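Local coordinates for thioesterase (Streptomyces sp. WAC02707, PDB 6VAP), which probably hydrolyses acyl thioesters, as a type II thioesterase of the alpha/beta-hydrolase superfamily encoded in the borrelidin biosynthetic gene cluster, at residues A[109-113]-A[114-118]; A[126-129]-A[130-133]; A[212-215]-A[216-219]. All coordinates share one frame; numbering follows the deposited sequence.

Three local turns follow one another along the chain, none nesting with or crossing another. Interaction 1 (109-113 with 114-118) ends helix 99-113 and turns the chain toward strand 120-124. Interaction 2 (126-129 with 130-133) folds the loop that leaves this strand on its way to helix 143-149. Interaction 3 (212-215 with 216-219) winds down helix 209-213 ahead of strand 223-228. The last two touch, with centres about 9 Å apart: Arg126 O meets Trp215 NE1, and Ser130 OG meets His218 NE2, joining the loop after strand 120-124 to the turn that follows helix 209-213. Interaction 1 stands apart, its centre about 21 Å from that of interaction 2 and 18 Å from that of interaction 3.

Interaction 1. Residues A[109-113]-A[114-118]; sequences RRFES and AGISL
Phe111 and Ile116 meet across a Schellman motif that closes helix 99-113 of the alpha/beta-hydrolase fold. Ile116 N donates to Phe111 O at 2.8 Å, while inside this bond Gly115 N reaches Glu112 O at 2.9 Å. Gly115 is the C-prime residue, and its positive phi of 79° lets the chain reverse out of the helix. Ala114, the first residue to leave helical geometry, still gives its N-H to Arg110 O at 3.2 Å, and its CB lies against the carbonyl oxygens of Arg110 and Phe111.

The apolar half of the contact is built on the Phe111 ring. Ile116 brings both of its ends to one ring atom: CD1 lies in the ring plane at the edge, and CG2 comes in obliquely, 3.9 Å from Phe111 CD1. With CG of Phe111 anti to its carbonyl carbon (chi1 -82°), the ring lies against Ile116 and Leu118, where Phe81 of helix 73-87 meets it edge-to-face and Leu94 of strand 92-97 packs on it.

Leu118 crosses Phe111 at about a right angle, its CD2 3.9 Å from Phe111 CB. Its backbone is held by water: Glu112 OE2, which also accepts from Arg193 N and Cys194 N, receives a proton from a water that itself accepts from Leu118 N at 2.8 Å.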
loop_
_atom_site.group_PDB
_atom_site.type_symbol
_atom_site.label_atom_id
_atom_site.label_comp_id
_atom_site.label_asym_id
_atom_site.label_seq_id
_atom_site.Cartn_x
_atom_site.Cartn_y
_atom_site.Cartn_z
ATOM N N ARG A 109 -9.824 -2.558 7.074
ATOM C CA ARG A 109 -10.760 -2.329 8.158
ATOM C C ARG A 109 -12.110 -1.912 7.627
ATOM O O ARG A 109 -13.137 -2.391 8.113
ATOM C CB ARG A 109 -10.217 -1.240 9.090
ATOM C CG ARG A 109 -9.269 -1.680 10.149
ATOM C CD ARG A 109 -8.779 -0.471 10.973
ATOM N NE ARG A 109 -8.711 -0.769 12.399
ATOM C CZ ARG A 109 -8.438 0.132 13.328
ATOM N NH1 ARG A 109 -8.226 1.393 12.978
ATOM N NH2 ARG A 109 -8.355 -0.241 14.587
ATOM N N ARG A 110 -12.126 -1.040 6.609
ATOM C CA ARG A 110 -13.390 -0.563 6.049
ATOM C C ARG A 110 -14.109 -1.624 5.204
ATOM O O ARG A 110 -15.344 -1.688 5.187
ATOM C CB ARG A 110 -13.099 0.690 5.231
ATOM C CG ARG A 110 -12.775 1.889 6.084
ATOM C CD ARG A 110 -11.895 2.873 5.339
ATOM N NE ARG A 110 -11.786 4.164 6.058
ATOM C CZ ARG A 110 -10.934 4.376 7.063
ATOM N NH1 ARG A 110 -10.154 3.393 7.503
ATOM N NH2 ARG A 110 -10.879 5.556 7.647
ATOM N N PHE A 111 -13.363 -2.440 4.467
ATOM C CA PHE A 111 -13.980 -3.528 3.723
ATOM C C PHE A 111 -14.680 -4.483 4.667
ATOM O O PHE A 111 -15.835 -4.848 4.434
ATOM C CB PHE A 111 -12.936 -4.258 2.884
ATOM C CG PHE A 111 -12.632 -3.582 1.574
ATOM C CD1 PHE A 111 -13.583 -3.551 0.553
ATOM C CD2 PHE A 111 -11.398 -3.030 1.341
ATOM C CE1 PHE A 111 -13.323 -2.960 -0.649
ATOM C CE2 PHE A 111 -11.108 -2.433 0.115
ATOM C CZ PHE A 111 -12.066 -2.378 -0.873
ATOM N N GLU A 112 -13.997 -4.876 5.752
ATOM C CA GLU A 112 -14.554 -5.843 6.688
ATOM C C GLU A 112 -15.769 -5.283 7.407
ATOM O O GLU A 112 -16.768 -5.987 7.565
ATOM C CB GLU A 112 -13.493 -6.263 7.699
ATOM C CG GLU A 112 -12.293 -6.998 7.072
ATOM C CD GLU A 112 -11.599 -7.942 8.072
ATOM O OE1 GLU A 112 -11.928 -7.891 9.295
ATOM O OE2 GLU A 112 -10.740 -8.740 7.622
ATOM N N SER A 113 -15.715 -4.024 7.843
ATOM C CA SER A 113 -16.894 -3.440 8.483
ATOM C C SER A 113 -18.078 -3.391 7.525
ATOM O O SER A 113 -19.242 -3.412 7.952
ATOM C CB SER A 113 -16.561 -2.046 8.999
ATOM O OG SER A 113 -15.810 -2.143 10.208
ATOM N N ALA A 114 -17.816 -3.361 6.229
ATOM C CA ALA A 114 -18.876 -3.382 5.232
ATOM C C ALA A 114 -19.273 -4.797 4.836
ATOM O O ALA A 114 -20.073 -4.961 3.918
ATOM C CB ALA A 114 -18.453 -2.581 3.999
ATOM N N GLY A 115 -18.744 -5.812 5.517
ATOM C CA GLY A 115 -19.052 -7.200 5.241
ATOM C C GLY A 115 -18.340 -7.791 4.050
ATOM O O GLY A 115 -18.713 -8.877 3.597
ATOM N N ILE A 116 -17.275 -7.153 3.577
ATOM C CA ILE A 116 -16.539 -7.581 2.389
ATOM C C ILE A 116 -15.265 -8.258 2.865
ATOM O O ILE A 116 -14.328 -7.583 3.295
ATOM C CB ILE A 116 -16.221 -6.407 1.445
ATOM C CG1 ILE A 116 -17.532 -5.684 1.069
ATOM C CG2 ILE A 116 -15.502 -6.897 0.211
ATOM C CD1 ILE A 116 -17.382 -4.468 0.172
ATOM N N SER A 117 -15.218 -9.580 2.753
ATOM C CA SER A 117 -14.052 -10.346 3.148
ATOM C C SER A 117 -12.897 -10.111 2.175
ATOM O O SER A 117 -13.096 -9.890 0.969
ATOM C CB SER A 117 -14.401 -11.835 3.192
ATOM O OG SER A 117 -14.840 -12.280 1.926
ATOM N N LEU A 118 -11.675 -10.181 2.715
ATOM C CA LEU A 118 -10.447 -10.032 1.940
ATOM C C LEU A 118 -9.657 -11.337 1.901
ATOM O O LEU A 118 -9.532 -12.027 2.912
ATOM C CB LEU A 118 -9.555 -8.935 2.525
ATOM C CG LEU A 118 -10.191 -7.555 2.692
ATOM C CD1 LEU A 118 -9.205 -6.588 3.350
ATOM C CD2 LEU A 118 -10.589 -7.012 1.314
HETATM O O HOH W 1 -11.663 -10.207 5.495
#

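Interaction 2. Residues A[126-129]-A[130-133]; sequences RPAP and SRQR
A single turn of 3-10 character at Pro129 and Ser130 folds the loop after strand 120-124 of the alpha/beta-hydrolase core, bringing Ala128 and Pro129 against Arg131 and Gln132. Arg131 N donates to Ala128 O at 2.7 Å. One residue on, Gln132 N reaches Pro129 O in a weak bond of 3.4 Å. The phi of Pro129, -56°, suits the start of such a turn.

Side-chain carbons pack against the carbonyl oxygens of the turn. Pro127 CB rests 3.7 Å from Arg131 O, and Arg131 CB lies equally near Ala128 O. Gln132 CB sits close to Pro129 O. Ser130 OG stands beside the methyl of Ala128, with His218 NE2 as its polar partner.

The long polar side chains of Arg126 and Gln132, which flank the turn, come together. They approach with their guanidinium and amide planes 70° apart, and Gln132 OE1 lies over one face of the guanidinium, 3.4 Å from Arg126 NH2, where no N-H points at it. Instead, the two side chains share a backbone acceptor: Arg126 NH2 and Gln132 NE2 both donate to Ala181 O of helix 167-182, while Arg126 NE bonds Thr102 OG1 on helix 99-113. The Arg126 side chain lies near, without touching, the probable Ser98-His232-Asp204 triad.

Gln132 has its CG anti to the backbone N (chi1 166°) and bends at chi2, bringing OE1 back over the turn to a water that lies 3.0 Å from Gln132 OE1 and 2.9 Å from Ala128 O.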
loop_
_atom_site.group_PDB
_atom_site.type_symbol
_atom_site.label_atom_id
_atom_site.label_comp_id
_atom_site.label_asym_id
_atom_site.label_seq_id
_atom_site.Cartn_x
_atom_site.Cartn_y
_atom_site.Cartn_z
ATOM N N ARG A 126 6.738 -1.691 6.717
ATOM C CA ARG A 126 5.978 -0.753 7.547
ATOM C C ARG A 126 5.701 -1.346 8.926
ATOM O O ARG A 126 5.353 -2.533 9.024
ATOM C CB ARG A 126 4.671 -0.397 6.875
ATOM C CG ARG A 126 3.893 0.683 7.534
ATOM C CD ARG A 126 4.493 2.048 7.366
ATOM N NE ARG A 126 3.534 3.113 7.650
ATOM C CZ ARG A 126 3.845 4.356 7.982
ATOM N NH1 ARG A 126 5.100 4.733 7.998
ATOM N NH2 ARG A 126 2.870 5.204 8.295
ATOM N N PRO A 127 5.933 -0.604 10.012
ATOM C CA PRO A 127 5.583 -1.131 11.332
ATOM C C PRO A 127 4.086 -1.396 11.392
ATOM O O PRO A 127 3.281 -0.763 10.702
ATOM C CB PRO A 127 6.010 -0.011 12.292
ATOM C CG PRO A 127 6.932 0.817 11.540
ATOM C CD PRO A 127 6.441 0.776 10.107
ATOM N N ALA A 128 3.698 -2.326 12.248
ATOM C CA ALA A 128 2.283 -2.512 12.577
ATOM C C ALA A 128 1.602 -1.193 12.941
ATOM O O ALA A 128 2.229 -0.309 13.516
ATOM C CB ALA A 128 2.164 -3.515 13.716
ATOM N N PRO A 129 0.322 -1.040 12.634
ATOM C CA PRO A 129 -0.360 0.207 13.017
ATOM C C PRO A 129 -0.267 0.506 14.500
ATOM O O PRO A 129 -0.141 1.680 14.880
ATOM C CB PRO A 129 -1.815 -0.039 12.596
ATOM C CG PRO A 129 -1.713 -1.039 11.477
ATOM C CD PRO A 129 -0.519 -1.909 11.793
ATOM N N SER A 130 -0.289 -0.529 15.348
ATOM C CA SER A 130 -0.100 -0.364 16.784
ATOM C C SER A 130 1.347 -0.054 17.173
ATOM O O SER A 130 1.623 0.216 18.349
ATOM C CB SER A 130 -0.570 -1.630 17.496
ATOM O OG SER A 130 0.265 -2.763 17.182
ATOM N N ARG A 131 2.282 -0.095 16.234
ATOM C CA ARG A 131 3.671 0.243 16.519
ATOM C C ARG A 131 4.158 1.426 15.688
ATOM O O ARG A 131 5.366 1.627 15.538
ATOM C CB ARG A 131 4.560 -0.981 16.298
ATOM C CG ARG A 131 4.345 -2.106 17.289
ATOM C CD ARG A 131 4.601 -1.662 18.725
ATOM N NE ARG A 131 5.833 -0.892 18.852
ATOM C CZ ARG A 131 7.027 -1.414 19.106
ATOM N NH1 ARG A 131 7.157 -2.721 19.282
ATOM N NH2 ARG A 131 8.089 -0.618 19.187
ATOM N N GLN A 132 3.236 2.230 15.173
ATOM C CA GLN A 132 3.584 3.477 14.507
ATOM C C GLN A 132 4.600 4.275 15.321
ATOM O O GLN A 132 4.392 4.546 16.509
ATOM C CB GLN A 132 2.306 4.323 14.296
ATOM C CG GLN A 132 2.519 5.760 13.919
ATOM C CD GLN A 132 2.895 5.907 12.456
ATOM O OE1 GLN A 132 2.801 4.949 11.696
ATOM N NE2 GLN A 132 3.297 7.108 12.052
ATOM N N ARG A 133 5.676 4.701 14.656
ATOM C CA ARG A 133 6.705 5.520 15.287
ATOM C C ARG A 133 6.229 6.966 15.367
ATOM O O ARG A 133 5.936 7.590 14.344
ATOM C CB ARG A 133 8.009 5.445 14.495
ATOM C CG ARG A 133 8.601 4.064 14.398
ATOM C CD ARG A 133 10.075 4.113 14.018
ATOM N NE ARG A 133 10.646 2.773 13.894
ATOM C CZ ARG A 133 11.854 2.525 13.441
ATOM N NH1 ARG A 133 12.652 3.526 13.107
ATOM N NH2 ARG A 133 12.236 1.280 13.333
HETATM O O HOH W 2 2.118 2.048 11.895
#

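Interaction 3. Residues A[212-215]-A[216-219]; sequences ARAW and SEHT
Ser216 folds back on Arg213 in the 3-10 run of residues 214-217 that follows helix 209-213, before the chain leaves for strand 223-228. Three successive backbone bonds join residues three apart: Ser216 N to Arg213 O at 2.9 Å, Glu217 N to Ala214 O at 2.9 Å, and His218 N to Trp215 O at 3.1 Å.

Side-chain hydrogen bonding adds a second grip on Arg213 O. With chi1 at 71°, Ser216 OG folds back between its own N and carbonyl carbon and donates to this oxygen at 2.9 Å, tilted just 18° from the carbonyl plane. Arg213 O thus accepts from both the N-H and the hydroxyl of one serine. A water adds a weak bond to the same oxygen and donates to Glu217 OE2 at 3.1 Å, linking the carboxylate to the Arg213 carbonyl.

Van der Waals and ring-edge contacts follow the same turn. Glu217 runs extended past Ala214, its CB 3.4 Å from Ala214 O and its OE2 near the Ala214 methyl. The His218 ring presents an edge to two carbonyl oxygens lying near its plane, those of Ala214 and Trp215, with CD2 3.5 Å from Ala214 O. Its NE2 pairs with Ser130 OG, while Tyr186 meets the ring edge-to-face.

Trp215 sends NE1 to Arg126 O in the loop after strand 120-124, where it donates a hydrogen bond. The Trp215 side chain packs on Pro129 of that loop, on Ile196 of strand 196-201 and on Phe223 of strand 223-228, so the turn packs against the last two strands of the sheet, 196-201 and the outermost 223-228.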
loop_
_atom_site.group_PDB
_atom_site.type_symbol
_atom_site.label_atom_id
_atom_site.label_comp_id
_atom_site.label_asym_id
_atom_site.label_seq_id
_atom_site.Cartn_x
_atom_site.Cartn_y
_atom_site.Cartn_z
ATOM N N ALA A 212 7.514 -5.341 12.605
ATOM C CA ALA A 212 6.891 -6.056 11.506
ATOM C C ALA A 212 6.076 -7.219 12.029
ATOM O O ALA A 212 4.953 -7.434 11.595
ATOM C CB ALA A 212 7.939 -6.537 10.507
ATOM N N ARG A 213 6.620 -7.974 12.966
ATOM C CA ARG A 213 5.903 -9.110 13.528
ATOM C C ARG A 213 4.619 -8.650 14.211
ATOM O O ARG A 213 3.665 -9.419 14.309
ATOM C CB ARG A 213 6.844 -9.879 14.494
ATOM C CG ARG A 213 6.201 -11.039 15.233
ATOM C CD ARG A 213 6.011 -12.233 14.324
ATOM N NE ARG A 213 7.274 -12.721 13.773
ATOM C CZ ARG A 213 7.398 -13.836 13.058
ATOM N NH1 ARG A 213 6.334 -14.589 12.804
ATOM N NH2 ARG A 213 8.589 -14.200 12.594
ATOM N N ALA A 214 4.577 -7.413 14.711
ATOM C CA ALA A 214 3.406 -6.960 15.441
ATOM C C ALA A 214 2.185 -6.899 14.537
ATOM O O ALA A 214 1.065 -6.847 15.045
ATOM C CB ALA A 214 3.673 -5.602 16.068
ATOM N N TRP A 215 2.353 -6.962 13.211
ATOM C CA TRP A 215 1.178 -7.046 12.355
ATOM C C TRP A 215 0.326 -8.248 12.716
ATOM O O TRP A 215 -0.880 -8.229 12.482
ATOM C CB TRP A 215 1.584 -7.110 10.897
ATOM C CG TRP A 215 1.882 -5.788 10.256
ATOM C CD1 TRP A 215 3.158 -5.238 10.045
ATOM C CD2 TRP A 215 0.965 -4.865 9.671
ATOM N NE1 TRP A 215 3.064 -4.044 9.367
ATOM C CE2 TRP A 215 1.735 -3.777 9.151
ATOM C CE3 TRP A 215 -0.426 -4.799 9.598
ATOM C CZ2 TRP A 215 1.137 -2.671 8.533
ATOM C CZ3 TRP A 215 -1.000 -3.735 8.974
ATOM C CH2 TRP A 215 -0.235 -2.676 8.451
ATOM N N SER A 216 0.923 -9.291 13.283
ATOM C CA SER A 216 0.159 -10.461 13.694
ATOM C C SER A 216 -0.920 -10.126 14.716
ATOM O O SER A 216 -1.871 -10.903 14.879
ATOM C CB SER A 216 1.114 -11.509 14.294
ATOM O OG SER A 216 1.619 -11.104 15.560
ATOM N N GLU A 217 -0.775 -9.017 15.434
ATOM C CA GLU A 217 -1.710 -8.654 16.485
ATOM C C GLU A 217 -2.945 -7.949 15.954
ATOM O O GLU A 217 -3.812 -7.579 16.754
ATOM C CB GLU A 217 -1.006 -7.767 17.516
ATOM C CG GLU A 217 0.080 -8.490 18.320
ATOM C CD GLU A 217 1.057 -7.533 18.977
ATOM O OE1 GLU A 217 0.660 -6.389 19.270
ATOM O OE2 GLU A 217 2.227 -7.916 19.196
ATOM N N HIS A 218 -3.043 -7.764 14.638
ATOM C CA HIS A 218 -4.135 -7.017 14.036
ATOM C C HIS A 218 -5.089 -7.871 13.214
ATOM O O HIS A 218 -6.007 -7.333 12.583
ATOM C CB HIS A 218 -3.575 -5.906 13.164
ATOM C CG HIS A 218 -2.884 -4.826 13.936
ATOM N ND1 HIS A 218 -3.539 -3.702 14.382
ATOM C CD2 HIS A 218 -1.613 -4.708 14.389
ATOM C CE1 HIS A 218 -2.698 -2.918 15.025
ATOM N NE2 HIS A 218 -1.525 -3.517 15.069
ATOM N N THR A 219 -4.934 -9.183 13.248
ATOM C CA THR A 219 -5.868 -10.068 12.583
ATOM C C THR A 219 -5.989 -11.339 13.405
ATOM O O THR A 219 -5.003 -11.792 13.997
ATOM C CB THR A 219 -5.422 -10.422 11.160
ATOM O OG1 THR A 219 -6.442 -11.228 10.542
ATOM C CG2 THR A 219 -4.152 -11.259 11.182
HETATM O O HOH W 3 3.936 -9.890 17.484
#